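Local coordinates for putative acetoin utilization protein, acetoin dehydrogenase (Thermus thermophilus, PDB 5AWE) that is of unknown function but combines a pair of CBS domains with an ACT domain, consistent with a regulatory, small-molecule-sensing role, at residues I24-L35 / L46-D54. Numbering follows the deposited sequence.
Sequences IRLLKEKGFRRL and LVTDKDLKD
In the D49 carboxylate, OD1 lies 3.9 Å from L27 CD1, while OD2 takes K53 NZ at 2.6 Å on its syn side, 27° out of the carboxylate plane. The guanidinium of R34 has T48 CG2 obliquely beside NH1, at 4.1 Å. D49 CG sits opposite the backbone N (chi1 -164°), which puts the carboxylate within reach of K53, one turn on, whose chain bends at chi2 and chi4. That bend lays K53 CE against I24 CG2, 3.4 Å apart. With an alanine at this point, the D49 carboxylate would probably lose its salt-bridge mate and I24 CG2 its methylene cover. Next door, the I24 and L52 side chains run past each other in opposite directions, CG1 on CB; those of L27 and L52 cross at about a right angle, CD1 on CD2. D49 N bonds to R33 O at 2.8 Å, continuing the hairpin pairing in which L35 and V47 exchange backbone bonds. T48 OG1 caps helix 49-53 through D51 N, and T48 N bonds weakly back to D51 OD1, completing a capping box. Within the first CBS domain, helix 20-30 thus packs roughly antiparallel to helix 49-53, beside hairpin 34-39/42-48; W66 of a second subunit packs on I24 and makes a cation-pi contact with K53.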
loop_
_atom_site.group_PDB
_atom_site.type_symbol
_atom_site.label_atom_id
_atom_site.label_comp_id
_atom_site.label_asym_id
_atom_site.label_seq_id
_atom_site.Cartn_x
_atom_site.Cartn_y
_atom_site.Cartn_z
ATOM N N ILE A 24 -13.065 6.186 -6.214
ATOM C CA ILE A 24 -12.522 6.898 -5.065
ATOM C C ILE A 24 -12.089 8.311 -5.431
ATOM O O ILE A 24 -12.463 9.278 -4.768
ATOM C CB ILE A 24 -11.311 6.146 -4.462
ATOM C CG1 ILE A 24 -11.779 4.825 -3.844
ATOM C CG2 ILE A 24 -10.613 7.022 -3.423
ATOM C CD1 ILE A 24 -10.673 3.998 -3.213
ATOM N N ARG A 25 -11.299 8.428 -6.489
ATOM C CA ARG A 25 -10.790 9.723 -6.904
ATOM C C ARG A 25 -11.939 10.648 -7.310
ATOM O O ARG A 25 -11.899 11.854 -7.065
ATOM C CB ARG A 25 -9.809 9.549 -8.070
ATOM C CG ARG A 25 -8.569 8.716 -7.729
ATOM C CD ARG A 25 -7.766 9.322 -6.572
ATOM N NE ARG A 25 -6.325 9.298 -6.817
ATOM C CZ ARG A 25 -5.639 10.306 -7.354
ATOM N NH1 ARG A 25 -4.328 10.203 -7.541
ATOM N NH2 ARG A 25 -6.264 11.422 -7.706
ATOM N N LEU A 26 -12.971 10.077 -7.923
ATOM C CA LEU A 26 -14.137 10.855 -8.319
ATOM C C LEU A 26 -14.823 11.476 -7.098
ATOM O O LEU A 26 -15.250 12.631 -7.135
ATOM C CB LEU A 26 -15.118 9.964 -9.084
ATOM C CG LEU A 26 -16.335 10.628 -9.731
ATOM C CD1 LEU A 26 -15.919 11.862 -10.523
ATOM C CD2 LEU A 26 -17.011 9.617 -10.641
ATOM N N LEU A 27 -14.917 10.713 -6.014
ATOM C CA LEU A 27 -15.517 11.209 -4.778
ATOM C C LEU A 27 -14.665 12.285 -4.115
ATOM O O LEU A 27 -15.192 13.200 -3.481
ATOM C CB LEU A 27 -15.730 10.055 -3.798
ATOM C CG LEU A 27 -16.877 9.111 -4.152
ATOM C CD1 LEU A 27 -16.727 7.818 -3.380
ATOM C CD2 LEU A 27 -18.209 9.784 -3.842
ATOM N N LYS A 28 -13.348 12.175 -4.261
ATOM C CA LYS A 28 -12.443 13.174 -3.708
ATOM C C LYS A 28 -12.636 14.522 -4.390
ATOM O O LYS A 28 -12.754 15.549 -3.724
ATOM C CB LYS A 28 -10.982 12.728 -3.862
ATOM C CG LYS A 28 -9.972 13.838 -3.590
ATOM C CD LYS A 28 -8.722 13.331 -2.879
ATOM C CE LYS A 28 -7.876 14.496 -2.355
ATOM N NZ LYS A 28 -6.626 14.053 -1.661
ATOM N N GLU A 29 -12.677 14.509 -5.717
ATOM C CA GLU A 29 -12.589 15.740 -6.492
ATOM C C GLU A 29 -13.920 16.464 -6.672
ATOM O O GLU A 29 -13.960 17.572 -7.211
ATOM C CB GLU A 29 -11.966 15.452 -7.861
ATOM C CG GLU A 29 -12.768 14.517 -8.740
ATOM C CD GLU A 29 -11.984 14.066 -9.959
ATOM O OE1 GLU A 29 -12.598 13.888 -11.036
ATOM O OE2 GLU A 29 -10.750 13.889 -9.838
ATOM N N LYS A 30 -15.006 15.844 -6.223
ATOM C CA LYS A 30 -16.325 16.454 -6.355
ATOM C C LYS A 30 -17.050 16.608 -5.022
ATOM O O LYS A 30 -18.175 17.103 -4.972
ATOM C CB LYS A 30 -17.176 15.651 -7.344
ATOM C CG LYS A 30 -16.659 15.768 -8.777
ATOM C CD LYS A 30 -17.588 15.135 -9.794
ATOM C CE LYS A 30 -17.434 15.806 -11.154
ATOM N NZ LYS A 30 -17.821 14.907 -12.283
ATOM N N GLY A 31 -16.395 16.183 -3.943
ATOM C CA GLY A 31 -16.836 16.563 -2.612
ATOM C C GLY A 31 -17.926 15.700 -2.009
ATOM O O GLY A 31 -18.447 16.022 -0.941
ATOM N N PHE A 32 -18.273 14.605 -2.682
ATOM C CA PHE A 32 -19.302 13.691 -2.188
ATOM C C PHE A 32 -18.686 12.536 -1.401
ATOM O O PHE A 32 -17.465 12.468 -1.238
ATOM C CB PHE A 32 -20.133 13.151 -3.358
ATOM C CG PHE A 32 -21.092 14.162 -3.945
ATOM C CD1 PHE A 32 -20.712 15.492 -4.118
ATOM C CD2 PHE A 32 -22.381 13.783 -4.322
ATOM C CE1 PHE A 32 -21.599 16.426 -4.654
ATOM C CE2 PHE A 32 -23.280 14.711 -4.861
ATOM C CZ PHE A 32 -22.888 16.033 -5.025
ATOM N N ARG A 33 -19.532 11.637 -0.905
ATOM C CA ARG A 33 -19.079 10.585 -0.000
ATOM C C ARG A 33 -19.806 9.274 -0.280
ATOM O O ARG A 33 -19.386 8.206 0.156
ATOM C CB ARG A 33 -19.316 11.016 1.447
ATOM C CG ARG A 33 -18.342 10.428 2.452
ATOM C CD ARG A 33 -18.171 11.367 3.641
ATOM N NE ARG A 33 -17.831 12.719 3.201
ATOM C CZ ARG A 33 -17.725 13.771 4.008
ATOM N NH1 ARG A 33 -17.934 13.639 5.313
ATOM N NH2 ARG A 33 -17.412 14.962 3.509
ATOM N N ARG A 34 -20.911 9.355 -1.004
ATOM C CA ARG A 34 -21.553 8.152 -1.488
ATOM C C ARG A 34 -21.848 8.279 -2.975
ATOM O O ARG A 34 -21.979 9.377 -3.507
ATOM C CB ARG A 34 -22.834 7.881 -0.698
ATOM C CG ARG A 34 -23.815 9.013 -0.714
ATOM C CD ARG A 34 -24.583 9.076 0.590
ATOM N NE ARG A 34 -23.778 9.603 1.690
ATOM C CZ ARG A 34 -23.534 8.940 2.815
ATOM N NH1 ARG A 34 -24.026 7.717 2.991
ATOM N NH2 ARG A 34 -22.815 9.505 3.775
ATOM N N LEU A 35 -21.937 7.142 -3.646
ATOM C CA LEU A 35 -21.987 7.127 -5.095
ATOM C C LEU A 35 -23.022 6.118 -5.576
ATOM O O LEU A 35 -22.780 4.910 -5.560
ATOM C CB LEU A 35 -20.606 6.760 -5.642
ATOM C CG LEU A 35 -19.948 7.629 -6.716
ATOM C CD1 LEU A 35 -20.388 9.079 -6.589
ATOM C CD2 LEU A 35 -18.436 7.512 -6.571
ATOM N N LEU A 46 -25.221 0.877 -4.485
ATOM C CA LEU A 46 -24.746 2.086 -3.827
ATOM C C LEU A 46 -23.411 1.834 -3.143
ATOM O O LEU A 46 -23.200 0.778 -2.536
ATOM C CB LEU A 46 -25.779 2.565 -2.803
ATOM C CG LEU A 46 -25.593 3.954 -2.179
ATOM C CD1 LEU A 46 -24.729 3.853 -0.950
ATOM C CD2 LEU A 46 -24.980 4.898 -3.199
ATOM N N VAL A 47 -22.511 2.809 -3.253
ATOM C CA VAL A 47 -21.189 2.709 -2.653
ATOM C C VAL A 47 -20.835 3.978 -1.888
ATOM O O VAL A 47 -21.089 5.090 -2.364
ATOM C CB VAL A 47 -20.096 2.455 -3.733
ATOM C CG1 VAL A 47 -20.255 1.072 -4.333
ATOM C CG2 VAL A 47 -20.202 3.492 -4.820
ATOM N N THR A 48 -20.250 3.808 -0.707
ATOM C CA THR A 48 -19.677 4.928 0.030
ATOM C C THR A 48 -18.152 4.972 -0.107
ATOM O O THR A 48 -17.523 4.014 -0.567
ATOM C CB THR A 48 -19.993 4.844 1.521
ATOM O OG1 THR A 48 -19.299 3.726 2.085
ATOM C CG2 THR A 48 -21.493 4.683 1.743
ATOM N N ASP A 49 -17.568 6.091 0.305
ATOM C CA ASP A 49 -16.121 6.239 0.343
ATOM C C ASP A 49 -15.530 5.166 1.254
ATOM O O ASP A 49 -14.488 4.584 0.941
ATOM C CB ASP A 49 -15.755 7.633 0.862
ATOM C CG ASP A 49 -14.305 8.008 0.576
ATOM O OD1 ASP A 49 -13.973 8.266 -0.598
ATOM O OD2 ASP A 49 -13.498 8.052 1.526
ATOM N N LYS A 50 -16.197 4.896 2.373
ATOM C CA LYS A 50 -15.772 3.815 3.258
ATOM C C LYS A 50 -15.734 2.464 2.543
ATOM O O LYS A 50 -14.692 1.810 2.506
ATOM C CB LYS A 50 -16.703 3.714 4.465
ATOM C CG LYS A 50 -16.215 4.434 5.706
ATOM C CD LYS A 50 -16.782 3.787 6.968
ATOM C CE LYS A 50 -16.244 2.370 7.150
ATOM N NZ LYS A 50 -16.910 1.647 8.271
ATOM N N ASP A 51 -16.871 2.048 1.987
ATOM C CA ASP A 51 -16.941 0.824 1.187
ATOM C C ASP A 51 -15.729 0.688 0.250
ATOM O O ASP A 51 -15.096 -0.365 0.190
ATOM C CB ASP A 51 -18.221 0.805 0.337
ATOM C CG ASP A 51 -19.487 0.623 1.163
ATOM O OD1 ASP A 51 -20.586 0.753 0.579
ATOM O OD2 ASP A 51 -19.392 0.352 2.384
ATOM N N LEU A 52 -15.419 1.756 -0.480
ATOM C CA LEU A 52 -14.317 1.733 -1.433
ATOM C C LEU A 52 -12.960 1.569 -0.743
ATOM O O LEU A 52 -12.137 0.762 -1.166
ATOM C CB LEU A 52 -14.315 3.018 -2.265
ATOM C CG LEU A 52 -15.120 3.111 -3.568
ATOM C CD1 LEU A 52 -15.862 1.799 -3.869
ATOM C CD2 LEU A 52 -16.086 4.289 -3.452
ATOM N N LYS A 53 -12.743 2.339 0.320
ATOM C CA LYS A 53 -11.497 2.302 1.081
ATOM C C LYS A 53 -11.277 0.970 1.800
ATOM O O LYS A 53 -10.160 0.455 1.821
ATOM C CB LYS A 53 -11.481 3.432 2.115
ATOM C CG LYS A 53 -10.943 4.766 1.618
ATOM C CD LYS A 53 -11.514 5.172 0.275
ATOM C CE LYS A 53 -11.001 6.547 -0.121
ATOM N NZ LYS A 53 -10.990 7.468 1.050
ATOM N N ASP A 54 -12.335 0.420 2.391
ATOM C CA ASP A 54 -12.218 -0.809 3.175
ATOM C C ASP A 54 -12.301 -2.062 2.311
ATOM O O ASP A 54 -12.322 -3.181 2.829
ATOM C CB ASP A 54 -13.308 -0.873 4.256
ATOM C CG ASP A 54 -13.085 0.129 5.386
ATOM O OD1 ASP A 54 -12.093 0.890 5.338
ATOM O OD2 ASP A 54 -13.913 0.156 6.323
#